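Local atomic coordinates of dihydropteridine reductase (PDB entry 3ORF), a protein that catalyses the NADH- or NADPH-dependent reduction of quinonoid dihydropteridines to tetrahydropteridines, probably supplying tetrahydrobiopterin to aromatic amino acid hydroxylases. Residues G32-E37 with V191-P196; F91-G96 with L120-A125; G137-L142 with E222-S227; A36-F41 with E218-W223. One frame throughout, in Å; residues are numbered along the deposited sequence.

Contact 1. Residues G32-E37 with V191-P196; sequences GALGAE and VTLDTP. With NAD (nicotinamide-adenine-dinucleotide), chain E.
Leu193 reaches Leu34 with the tip of its side chain after first passing along the nicotinamide end of NAD. Its CB lies 3.5 Å from N7N of the carboxamide, and CG is still close to that group. From there CD1 goes on to meet CD2 of Leu34 at 4.2 Å, a light apolar touch between two methyl groups. Leu34 CG stands opposite its own backbone N (chi1 173°), which carries the branch off the helix start toward the incoming loop. A second touch brings Ala33 CB to 3.7 Å from Pro196 CD.

The pyrophosphate of NAD lies beside the helix start. The amide of Ala33 donates to NAD O2A (2.9 Å) and that of Leu34 to NAD O2N in an almost straight bond (3.0 Å, 178°). Thr195 adds its methyl CG2, 3.2 Å from NAD O1N, while its OG1 caps the amide of Asn198. Phosphates set over a helix N-terminus behind a glycine-rich turn are the hallmark of the Rossmann fold. Helix 33-44 thus faces the loop joining strand 184-190 to helix 196-201, with Val216 and Leu213 of helix 213-225 packing on Leu34 and Leu193, respectively.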
# COMPACT_ATOMS: atom_id res chain seq x y z
N GLY A 32 -4.83 2.05 21.87
CA GLY A 32 -3.79 0.99 21.78
C GLY A 32 -2.70 1.23 22.80
O GLY A 32 -2.74 2.25 23.51
N ALA A 33 -1.69 0.37 22.86
CA ALA A 33 -0.61 0.60 23.82
C ALA A 33 0.11 1.94 23.57
O ALA A 33 0.25 2.78 24.47
CB ALA A 33 0.37 -0.55 23.78
N LEU A 34 0.57 2.16 22.35
CA LEU A 34 1.30 3.40 22.07
C LEU A 34 0.37 4.60 22.18
O LEU A 34 0.72 5.62 22.80
CB LEU A 34 1.96 3.36 20.66
CG LEU A 34 2.59 4.69 20.22
CD1 LEU A 34 3.78 5.14 21.17
CD2 LEU A 34 2.96 4.53 18.78
N GLY A 35 -0.81 4.46 21.55
CA GLY A 35 -1.78 5.52 21.46
C GLY A 35 -2.16 6.00 22.85
O GLY A 35 -2.20 7.23 23.10
N ALA A 36 -2.38 5.05 23.77
CA ALA A 36 -2.73 5.43 25.17
C ALA A 36 -1.56 6.04 25.94
O ALA A 36 -1.78 6.89 26.83
CB ALA A 36 -3.36 4.23 25.98
N GLU A 37 -0.31 5.63 25.64
CA GLU A 37 0.82 6.29 26.27
C GLU A 37 1.01 7.74 25.73
O GLU A 37 1.33 8.64 26.49
CB GLU A 37 2.10 5.49 26.11
CG GLU A 37 3.38 6.16 26.71
CD GLU A 37 3.29 6.57 28.20
OE1 GLU A 37 2.85 5.75 29.06
OE2 GLU A 37 3.69 7.74 28.50
N VAL A 191 12.20 0.11 15.15
CA VAL A 191 12.77 -1.23 15.05
C VAL A 191 11.95 -2.16 16.00
O VAL A 191 11.29 -3.09 15.54
CB VAL A 191 14.27 -1.19 15.34
CG1 VAL A 191 14.92 -2.61 15.28
CG2 VAL A 191 14.90 -0.28 14.28
N THR A 192 11.91 -1.83 17.28
CA THR A 192 11.07 -2.56 18.23
C THR A 192 10.67 -1.69 19.41
O THR A 192 11.53 -1.24 20.22
CB THR A 192 11.80 -3.81 18.86
OG1 THR A 192 12.66 -4.42 17.88
CG2 THR A 192 10.77 -4.83 19.37
N LEU A 193 9.38 -1.45 19.46
CA LEU A 193 8.66 -0.89 20.62
C LEU A 193 8.43 -1.92 21.73
O LEU A 193 8.25 -3.13 21.48
CB LEU A 193 7.23 -0.41 20.20
CG LEU A 193 7.13 0.78 19.28
CD1 LEU A 193 5.68 1.34 19.30
CD2 LEU A 193 8.13 1.86 19.84
N ASP A 194 8.35 -1.43 22.95
CA ASP A 194 8.03 -2.28 24.08
C ASP A 194 6.53 -2.19 24.29
O ASP A 194 6.05 -1.27 24.97
CB ASP A 194 8.75 -1.85 25.34
CG ASP A 194 8.59 -2.85 26.49
OD1 ASP A 194 7.76 -3.77 26.40
OD2 ASP A 194 9.23 -2.70 27.53
N THR A 195 5.82 -3.12 23.68
CA THR A 195 4.36 -3.18 23.64
C THR A 195 3.96 -4.63 24.01
O THR A 195 4.74 -5.55 23.80
CB THR A 195 3.82 -3.01 22.19
OG1 THR A 195 4.41 -4.03 21.35
CG2 THR A 195 4.15 -1.60 21.56
N PRO A 196 2.74 -4.83 24.54
CA PRO A 196 2.23 -6.23 24.78
C PRO A 196 2.35 -7.11 23.48
O PRO A 196 2.65 -8.28 23.55
CB PRO A 196 0.73 -6.01 25.14
CG PRO A 196 0.63 -4.56 25.66
CD PRO A 196 1.76 -3.78 24.91
PA NAD E . -2.12 -2.05 19.66
O1A NAD E . -2.72 -3.24 19.00
O2A NAD E . -2.10 -1.93 21.14
O5B NAD E . -3.04 -0.77 19.20
C5B NAD E . -3.46 -0.42 17.93
C4B NAD E . -4.76 0.37 18.11
O4B NAD E . -5.23 0.71 16.77
C3B NAD E . -5.85 -0.56 18.71
O3B NAD E . -6.62 0.17 19.63
C2B NAD E . -6.81 -0.81 17.56
O2B NAD E . -8.17 -0.91 18.01
C1B NAD E . -6.63 0.49 16.75
N9A NAD E . -6.94 0.38 15.30
C8A NAD E . -6.63 -0.68 14.51
N7A NAD E . -7.02 -0.38 13.27
C5A NAD E . -7.61 0.86 13.26
C6A NAD E . -8.21 1.69 12.26
N6A NAD E . -8.37 1.27 10.98
N1A NAD E . -8.69 2.92 12.61
C2A NAD E . -8.61 3.32 13.88
N3A NAD E . -8.05 2.56 14.83
C4A NAD E . -7.57 1.32 14.57
O3 NAD E . -0.71 -1.88 18.98
PN NAD E . 0.53 -1.11 19.45
O1N NAD E . 1.41 -2.18 20.02
O2N NAD E . 0.19 0.19 20.18
O5D NAD E . 1.25 -0.64 18.08
C5D NAD E . 1.10 0.68 17.53
C4D NAD E . 1.72 0.75 16.12
O4D NAD E . 3.02 0.09 16.12
C3D NAD E . 0.94 0.07 14.99
O3D NAD E . 0.81 1.08 13.92
C2D NAD E . 1.84 -1.07 14.52
O2D NAD E . 1.58 -1.26 13.12
C1D NAD E . 3.19 -0.35 14.74
N1N NAD E . 4.63 -0.82 14.54
C2N NAD E . 5.40 -1.62 15.50
C3N NAD E . 6.76 -1.95 15.15
C7N NAD E . 7.71 -2.78 16.07
O7N NAD E . 8.41 -3.68 15.58
N7N NAD E . 7.73 -2.37 17.36
C4N NAD E . 7.33 -1.50 13.94
C5N NAD E . 6.59 -0.71 13.05
C6N NAD E . 5.27 -0.39 13.35

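Contact 2. Residues F91-G96 with L120-A125; sequences FVCAAG and LYSAFA. With NAD (nicotinamide-adenine-dinucleotide), chain E.
Ala95 and Ser122 meet through their CB atoms, 3.8 Å apart, and both carbons also lie over the same face of the adenine of NAD. The methyl of Ala95 sits squarely above the ring, 3.4 Å from C4A, whereas Ser122 CB stands near the exocyclic amine, 3.4 Å from N6A. What lets serine offer a carbon here is its rotamer: OG is tucked between backbone N and carbonyl carbon (chi1 58°), where it bonds back to the carbonyls of Met118 and Asn119 one turn earlier in the helix. The hydroxyl is thereby occupied within its own helix, and the surface presented to the base is largely apolar.

The site lies at the carboxy end of strand 88-93, where Rossmann folds of the short-chain dehydrogenase/reductase family bind the adenosine half of the dinucleotide; Cys93 to Gly96 appear to occupy the place of the family's Asn-Asn-Ala-Gly motif. Cys93 swings SG to the far side of CB from its backbone N (chi1 171°), bringing the sulfur to 4.1 Å from Ser122 O. From this position SG also receives a weak, long hydrogen bond from Ala95 N at 3.7 Å, which spans the bend where the strand gives way to loop. Just beyond, the carbonyl O of Ala95 accepts a bond from NAD O3D of the nicotinamide ribose (2.8 Å), so one residue touches the base with its methyl and the distant ribose with its backbone. On another side of the same helix, Leu120, Tyr121 and Phe124 pack against the second subunit.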
# COMPACT_ATOMS: atom_id res chain seq x y z
N PHE A 91 -1.32 15.74 15.35
CA PHE A 91 -2.10 14.55 15.05
C PHE A 91 -1.16 13.36 15.02
O PHE A 91 -0.05 13.46 14.46
CB PHE A 91 -2.82 14.67 13.70
CG PHE A 91 -3.40 13.36 13.24
CD1 PHE A 91 -4.66 12.95 13.68
CD2 PHE A 91 -2.62 12.47 12.46
CE1 PHE A 91 -5.16 11.68 13.34
CE2 PHE A 91 -3.14 11.22 12.08
CZ PHE A 91 -4.44 10.83 12.54
N VAL A 92 -1.53 12.25 15.64
CA VAL A 92 -0.64 11.04 15.61
C VAL A 92 -1.46 9.84 15.25
O VAL A 92 -2.51 9.60 15.85
CB VAL A 92 -0.03 10.76 16.98
CG1 VAL A 92 0.83 9.43 16.93
CG2 VAL A 92 0.84 11.93 17.42
N CYS A 93 -1.07 9.08 14.24
CA CYS A 93 -1.78 7.83 14.07
C CYS A 93 -1.00 6.69 14.69
O CYS A 93 0.16 6.36 14.29
CB CYS A 93 -2.05 7.54 12.60
SG CYS A 93 -2.70 5.88 12.22
N ALA A 94 -1.59 6.10 15.72
CA ALA A 94 -0.93 4.98 16.36
C ALA A 94 -1.73 3.74 16.15
O ALA A 94 -1.52 2.77 16.84
CB ALA A 94 -0.74 5.22 17.87
N ALA A 95 -2.68 3.79 15.24
CA ALA A 95 -3.51 2.65 14.85
C ALA A 95 -2.67 1.68 14.01
O ALA A 95 -1.74 2.09 13.31
CB ALA A 95 -4.75 3.15 14.01
N GLY A 96 -3.03 0.43 14.02
CA GLY A 96 -2.36 -0.52 13.12
C GLY A 96 -2.39 -1.91 13.76
O GLY A 96 -3.08 -2.13 14.76
N LEU A 120 -3.70 0.28 6.57
CA LEU A 120 -3.74 1.12 5.37
C LEU A 120 -4.94 2.05 5.43
O LEU A 120 -4.82 3.27 5.20
CB LEU A 120 -3.74 0.24 4.07
CG LEU A 120 -3.69 1.04 2.77
CD1 LEU A 120 -2.73 2.25 2.82
CD2 LEU A 120 -3.37 0.16 1.57
N TYR A 121 -6.10 1.46 5.73
CA TYR A 121 -7.31 2.25 5.96
C TYR A 121 -7.12 3.33 7.01
O TYR A 121 -7.70 4.39 6.87
CB TYR A 121 -8.54 1.37 6.30
CG TYR A 121 -9.34 1.04 5.08
CD1 TYR A 121 -9.27 -0.22 4.52
CD2 TYR A 121 -10.14 2.02 4.43
CE1 TYR A 121 -10.04 -0.58 3.36
CE2 TYR A 121 -10.91 1.68 3.25
CZ TYR A 121 -10.81 0.37 2.73
OH TYR A 121 -11.49 -0.03 1.59
N SER A 122 -6.31 3.08 8.04
CA SER A 122 -6.14 4.06 9.08
C SER A 122 -5.13 5.16 8.71
O SER A 122 -5.33 6.33 9.09
CB SER A 122 -5.75 3.38 10.37
OG SER A 122 -4.57 2.61 10.22
N ALA A 123 -4.08 4.81 7.96
CA ALA A 123 -3.19 5.81 7.40
C ALA A 123 -3.96 6.72 6.42
O ALA A 123 -3.72 7.88 6.36
CB ALA A 123 -2.11 5.16 6.67
N PHE A 124 -4.83 6.14 5.61
CA PHE A 124 -5.62 6.92 4.70
C PHE A 124 -6.58 7.80 5.47
O PHE A 124 -6.67 9.00 5.19
CB PHE A 124 -6.38 6.02 3.71
CG PHE A 124 -5.54 5.63 2.50
CD1 PHE A 124 -5.61 4.35 1.97
CD2 PHE A 124 -4.69 6.59 1.90
CE1 PHE A 124 -4.85 4.00 0.83
CE2 PHE A 124 -3.92 6.30 0.78
CZ PHE A 124 -3.99 4.99 0.22
N ALA A 125 -7.24 7.24 6.47
CA ALA A 125 -8.16 8.06 7.32
C ALA A 125 -7.45 9.26 7.97
O ALA A 125 -8.00 10.35 7.98
CB ALA A 125 -8.82 7.20 8.39
PA NAD E . -2.12 -2.05 19.66
O1A NAD E . -2.72 -3.24 19.00
O2A NAD E . -2.10 -1.93 21.14
O5B NAD E . -3.04 -0.77 19.20
C5B NAD E . -3.46 -0.42 17.93
C4B NAD E . -4.76 0.37 18.11
O4B NAD E . -5.23 0.71 16.77
C3B NAD E . -5.85 -0.56 18.71
O3B NAD E . -6.62 0.17 19.63
C2B NAD E . -6.81 -0.81 17.56
O2B NAD E . -8.17 -0.91 18.01
C1B NAD E . -6.63 0.49 16.75
N9A NAD E . -6.94 0.38 15.30
C8A NAD E . -6.63 -0.68 14.51
N7A NAD E . -7.02 -0.38 13.27
C5A NAD E . -7.61 0.86 13.26
C6A NAD E . -8.21 1.69 12.26
N6A NAD E . -8.37 1.27 10.98
N1A NAD E . -8.69 2.92 12.61
C2A NAD E . -8.61 3.32 13.88
N3A NAD E . -8.05 2.56 14.83
C4A NAD E . -7.57 1.32 14.57
O3 NAD E . -0.71 -1.88 18.98
PN NAD E . 0.53 -1.11 19.45
O1N NAD E . 1.41 -2.18 20.02
O2N NAD E . 0.19 0.19 20.18
O5D NAD E . 1.25 -0.64 18.08
C5D NAD E . 1.10 0.68 17.53
C4D NAD E . 1.72 0.75 16.12
O4D NAD E . 3.02 0.09 16.12
C3D NAD E . 0.94 0.07 14.99
O3D NAD E . 0.81 1.08 13.92
C2D NAD E . 1.84 -1.07 14.52
O2D NAD E . 1.58 -1.26 13.12
C1D NAD E . 3.19 -0.35 14.74
N1N NAD E . 4.63 -0.82 14.54
C2N NAD E . 5.40 -1.62 15.50
C3N NAD E . 6.76 -1.95 15.15
C7N NAD E . 7.71 -2.78 16.07
O7N NAD E . 8.41 -3.68 15.58
N7N NAD E . 7.73 -2.37 17.36
C4N NAD E . 7.33 -1.50 13.94
C5N NAD E . 6.59 -0.71 13.05
C6N NAD E . 5.27 -0.39 13.35

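Contact 3. Residues G137-L142 with E222-S227; sequences GGLFVL and EWSTNS
Two torsions bring Leu139 to the helix end: chi1 of 176° sends CG out on the far side from the backbone N, and chi2 of 64° then turns CD2 toward the last turn of helix 213-225. That single methyl does the touching, with Trp223 CB at 3.8 Å and Ser224 OG at 3.4 Å in directions about a right angle apart. Trp223, with CG opposite its carbonyl carbon (chi1 -67°), approaches Leu139 obliquely and presents the root of its side chain. The indole itself is directed elsewhere, packing on Leu186 and Ile188 of strand 184-190 and on Pro231.

The backbones come close at this point, with Leu139 CA only 6.4 Å from Ser224 CA. The hydroxyl of Ser224 is not left to face a methyl alone, because OG is hydrogen-bonded to Leu220 O and to Thr90 OG1. Strand 138-143 is an inner strand of the parallel part of the sheet of this Rossmann fold, flanked by strands 88-93 and 184-190, and its side chains alternate between the two helical layers of the alpha-beta-alpha sandwich. Leu139 and Val141 turn to helix 213-225, while Phe140 and Leu142 face helices 108-133 and 156-172 across the sheet.

Helix 213-225 runs out here: Asn226 N still bonds to Glu222 O (3.0 Å), yet Asn226 itself has left helical geometry. Nearby, Arg230 donates hydrogen bonds to carbonyl oxygens of both segments, from NE to Trp223 O at the helix end and from NH1 to Gly137 O at the corner before the strand.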
# COMPACT_ATOMS: atom_id res chain seq x y z
N GLY A 137 0.70 25.13 10.65
CA GLY A 137 1.90 24.94 11.47
C GLY A 137 1.87 23.64 12.26
O GLY A 137 2.82 23.34 12.97
N GLY A 138 0.82 22.83 12.08
CA GLY A 138 0.62 21.59 12.89
C GLY A 138 1.61 20.46 12.63
O GLY A 138 2.38 20.48 11.63
N LEU A 139 1.60 19.46 13.50
CA LEU A 139 2.48 18.34 13.38
C LEU A 139 1.62 17.13 13.07
O LEU A 139 0.59 16.86 13.76
CB LEU A 139 3.16 18.06 14.70
CG LEU A 139 4.06 16.81 14.72
CD1 LEU A 139 5.21 17.03 13.74
CD2 LEU A 139 4.59 16.65 16.13
N PHE A 140 2.01 16.40 12.04
CA PHE A 140 1.21 15.29 11.61
C PHE A 140 2.08 14.03 11.53
O PHE A 140 3.00 13.95 10.69
CB PHE A 140 0.65 15.62 10.23
CG PHE A 140 -0.12 14.52 9.61
CD1 PHE A 140 -1.51 14.47 9.73
CD2 PHE A 140 0.52 13.54 8.87
CE1 PHE A 140 -2.24 13.46 9.11
CE2 PHE A 140 -0.19 12.54 8.28
CZ PHE A 140 -1.57 12.48 8.41
N VAL A 141 1.79 13.03 12.35
CA VAL A 141 2.69 11.88 12.37
C VAL A 141 2.01 10.59 12.13
O VAL A 141 1.11 10.29 12.86
CB VAL A 141 3.43 11.80 13.71
CG1 VAL A 141 4.36 10.56 13.77
CG2 VAL A 141 4.30 13.07 13.85
N LEU A 142 2.49 9.79 11.14
CA LEU A 142 2.03 8.41 11.01
C LEU A 142 3.09 7.43 11.53
O LEU A 142 4.30 7.65 11.36
CB LEU A 142 1.70 8.09 9.53
CG LEU A 142 0.69 8.99 8.81
CD1 LEU A 142 0.29 8.46 7.40
CD2 LEU A 142 -0.55 9.01 9.72
N GLU A 222 8.48 16.89 22.16
CA GLU A 222 9.55 17.79 21.70
C GLU A 222 9.26 18.37 20.30
O GLU A 222 9.41 19.58 20.10
CB GLU A 222 10.94 17.11 21.81
CG GLU A 222 12.15 17.85 21.16
CD GLU A 222 13.46 16.97 21.02
OE1 GLU A 222 13.42 15.70 21.04
OE2 GLU A 222 14.56 17.57 20.86
N TRP A 223 8.82 17.56 19.35
CA TRP A 223 8.51 18.09 18.04
C TRP A 223 7.27 18.99 18.07
O TRP A 223 7.18 19.90 17.30
CB TRP A 223 8.27 17.00 17.00
CG TRP A 223 9.48 16.12 16.59
CD1 TRP A 223 10.81 16.43 16.64
CD2 TRP A 223 9.40 14.78 16.08
NE1 TRP A 223 11.56 15.34 16.18
CE2 TRP A 223 10.72 14.34 15.81
CE3 TRP A 223 8.32 13.92 15.78
CZ2 TRP A 223 10.99 13.07 15.32
CZ3 TRP A 223 8.60 12.63 15.26
CH2 TRP A 223 9.92 12.23 15.06
N SER A 224 6.30 18.68 18.93
CA SER A 224 5.06 19.48 19.08
C SER A 224 5.24 20.91 19.63
O SER A 224 4.45 21.78 19.30
CB SER A 224 4.10 18.75 19.98
OG SER A 224 3.77 17.56 19.31
N THR A 225 6.29 21.13 20.43
CA THR A 225 6.51 22.36 21.17
C THR A 225 7.74 23.13 20.71
O THR A 225 7.84 24.31 20.99
CB THR A 225 6.66 22.07 22.66
OG1 THR A 225 7.65 21.07 22.84
CG2 THR A 225 5.36 21.56 23.24
N ASN A 226 8.65 22.49 19.99
CA ASN A 226 9.88 23.11 19.48
C ASN A 226 10.04 22.83 17.98
O ASN A 226 10.72 21.89 17.50
CB ASN A 226 11.05 22.61 20.29
CG ASN A 226 12.37 23.14 19.79
OD1 ASN A 226 12.44 24.02 18.93
ND2 ASN A 226 13.46 22.58 20.34
N SER A 227 9.36 23.67 17.21
CA SER A 227 9.24 23.43 15.79
C SER A 227 10.63 23.37 15.10
O SER A 227 10.79 22.74 14.07
CB SER A 227 8.31 24.49 15.19
OG SER A 227 8.97 25.75 15.24

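Contact 4. Residues A36-F41 with E218-W223; sequences AEVVKF and EKLFEW
Phe41 brings its ring against the first turn of segment 218-223, meeting Phe221 on one side and Glu218 on another. Its CE2 lies 3.7 Å from Phe221 CB, and the two aromatics form an offset edge-to-face pair, the edge of Phe41 toward the face of Phe221, with centroids 5.9 Å apart and planes at 64°. Phe41 gets there because its ring leaves CB opposite the backbone N (chi1 -170°), extending toward the partner helix. One face of the same ring is partly covered by Glu218, whose CA is 4.1 Å from Phe41 CZ near the rim.

The buried side of the contact is smaller and wholly apolar. Val38 CG2 meets Leu220 CD1 at 3.9 Å, the two side chains crossing at about a right angle, in the layer that faces the sheet. The other side loosens toward solvent: Glu218 is exposed; its CB stands 4.1 Å from Phe41 CZ, and the chain beyond is extended as far as the carboxylate. Lys219 and Glu222, on another flank of their helix, form a weak salt bridge (NZ to OE1, 3.2 Å), while Lys219 also makes a cation-pi contact with Trp248.

The short helical axes approach to 10.2 Å and cross at -53°, a spacing wide enough for side chains from both helices to fill. Helices 33-44 and 213-225 are neighbours on one face of the Rossmann sheet: Val38 rests on Ile25 and Val27 of strand 24-28, whereas Phe221 also meets the rings of Phe42 and Trp47, near the end of helix 33-44 and the start of strand 48-53.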
# COMPACT_ATOMS: atom_id res chain seq x y z
N ALA A 36 -2.38 5.05 23.77
CA ALA A 36 -2.73 5.43 25.17
C ALA A 36 -1.56 6.04 25.94
O ALA A 36 -1.78 6.89 26.83
CB ALA A 36 -3.36 4.23 25.98
N GLU A 37 -0.31 5.63 25.64
CA GLU A 37 0.82 6.29 26.27
C GLU A 37 1.01 7.74 25.73
O GLU A 37 1.33 8.64 26.49
CB GLU A 37 2.10 5.49 26.11
CG GLU A 37 3.38 6.16 26.71
CD GLU A 37 3.29 6.57 28.20
OE1 GLU A 37 2.85 5.75 29.06
OE2 GLU A 37 3.69 7.74 28.50
N VAL A 38 0.78 7.96 24.44
CA VAL A 38 0.82 9.34 23.90
C VAL A 38 -0.26 10.21 24.58
O VAL A 38 -0.08 11.42 24.83
CB VAL A 38 0.66 9.35 22.34
CG1 VAL A 38 0.68 10.77 21.81
CG2 VAL A 38 1.82 8.56 21.69
N VAL A 39 -1.40 9.62 24.87
CA VAL A 39 -2.48 10.46 25.45
C VAL A 39 -2.05 10.82 26.89
O VAL A 39 -2.07 12.01 27.28
CB VAL A 39 -3.84 9.73 25.45
CG1 VAL A 39 -4.84 10.44 26.39
CG2 VAL A 39 -4.37 9.64 24.01
N LYS A 40 -1.60 9.81 27.61
CA LYS A 40 -1.22 9.96 29.01
C LYS A 40 -0.12 11.03 29.13
O LYS A 40 -0.23 11.93 29.97
CB LYS A 40 -0.73 8.63 29.59
CG LYS A 40 -0.96 8.41 31.06
CD LYS A 40 0.32 7.90 31.76
CE LYS A 40 0.32 6.40 32.03
NZ LYS A 40 1.11 6.02 33.31
N PHE A 41 0.93 10.92 28.31
CA PHE A 41 2.03 11.84 28.39
C PHE A 41 1.60 13.27 27.99
O PHE A 41 1.98 14.26 28.64
CB PHE A 41 3.21 11.38 27.49
CG PHE A 41 4.46 12.15 27.71
CD1 PHE A 41 5.46 11.67 28.58
CD2 PHE A 41 4.65 13.41 27.10
CE1 PHE A 41 6.67 12.46 28.81
CE2 PHE A 41 5.84 14.17 27.31
CZ PHE A 41 6.84 13.69 28.17
N GLU A 218 7.65 11.33 24.43
CA GLU A 218 8.55 12.47 24.69
C GLU A 218 9.12 13.07 23.40
O GLU A 218 9.13 14.32 23.22
CB GLU A 218 9.64 11.99 25.67
CG GLU A 218 10.89 12.87 25.92
CD GLU A 218 11.66 12.41 27.21
OE1 GLU A 218 11.22 11.39 27.86
OE2 GLU A 218 12.68 13.08 27.58
N LYS A 219 9.56 12.22 22.46
CA LYS A 219 10.01 12.75 21.15
C LYS A 219 8.88 13.50 20.44
O LYS A 219 9.06 14.64 19.95
CB LYS A 219 10.54 11.63 20.28
CG LYS A 219 11.10 12.06 18.90
CD LYS A 219 12.16 13.19 19.00
CE LYS A 219 13.48 12.67 19.54
NZ LYS A 219 14.65 13.51 19.02
N LEU A 220 7.68 12.93 20.45
CA LEU A 220 6.51 13.62 19.83
C LEU A 220 6.22 14.98 20.45
O LEU A 220 5.81 15.96 19.75
CB LEU A 220 5.23 12.75 19.88
CG LEU A 220 5.30 11.44 19.00
CD1 LEU A 220 4.13 10.53 19.25
CD2 LEU A 220 5.38 11.72 17.52
N PHE A 221 6.32 15.01 21.78
CA PHE A 221 6.15 16.22 22.53
C PHE A 221 7.20 17.27 22.21
O PHE A 221 6.85 18.41 22.01
CB PHE A 221 6.12 15.98 24.04
CG PHE A 221 5.71 17.23 24.82
CD1 PHE A 221 4.41 17.67 24.78
CD2 PHE A 221 6.64 17.90 25.61
CE1 PHE A 221 4.03 18.84 25.54
CE2 PHE A 221 6.30 19.04 26.37
CZ PHE A 221 5.00 19.52 26.33
N GLU A 222 8.48 16.89 22.16
CA GLU A 222 9.55 17.79 21.70
C GLU A 222 9.26 18.37 20.30
O GLU A 222 9.41 19.58 20.10
CB GLU A 222 10.94 17.11 21.81
CG GLU A 222 12.15 17.85 21.16
CD GLU A 222 13.46 16.97 21.02
OE1 GLU A 222 13.42 15.70 21.04
OE2 GLU A 222 14.56 17.57 20.86
N TRP A 223 8.82 17.56 19.35
CA TRP A 223 8.51 18.09 18.04
C TRP A 223 7.27 18.99 18.07
O TRP A 223 7.18 19.90 17.30
CB TRP A 223 8.27 17.00 17.00
CG TRP A 223 9.48 16.12 16.59
CD1 TRP A 223 10.81 16.43 16.64
CD2 TRP A 223 9.40 14.78 16.08
NE1 TRP A 223 11.56 15.34 16.18
CE2 TRP A 223 10.72 14.34 15.81
CE3 TRP A 223 8.32 13.92 15.78
CZ2 TRP A 223 10.99 13.07 15.32
CZ3 TRP A 223 8.60 12.63 15.26
CH2 TRP A 223 9.92 12.23 15.06

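In the fold
Contacts 1 and 4 share Ala36 and Glu37 of helix 33-44, and their centres lie 12 Å apart; the helix start serves NAD in contact 1, and its later turns pack on helix 213-225 in contact 4. Contact 3 takes up the same second helix, sharing Glu222 and Trp223 with contact 4. Contacts 2 and 3 join through adjacent strands, with Phe91 N and Leu139 O 2.7 Å apart in a probable hydrogen bond. Contacts 1 and 2 both touch NAD and meet where Gly35 CA lies 3.8 Å from Ala94 CB. The Leu193 side chain is about 9 Å from that of Tyr158, the predicted proton acceptor, whereas the side chain of Trp223 is about 14 Å from NAD.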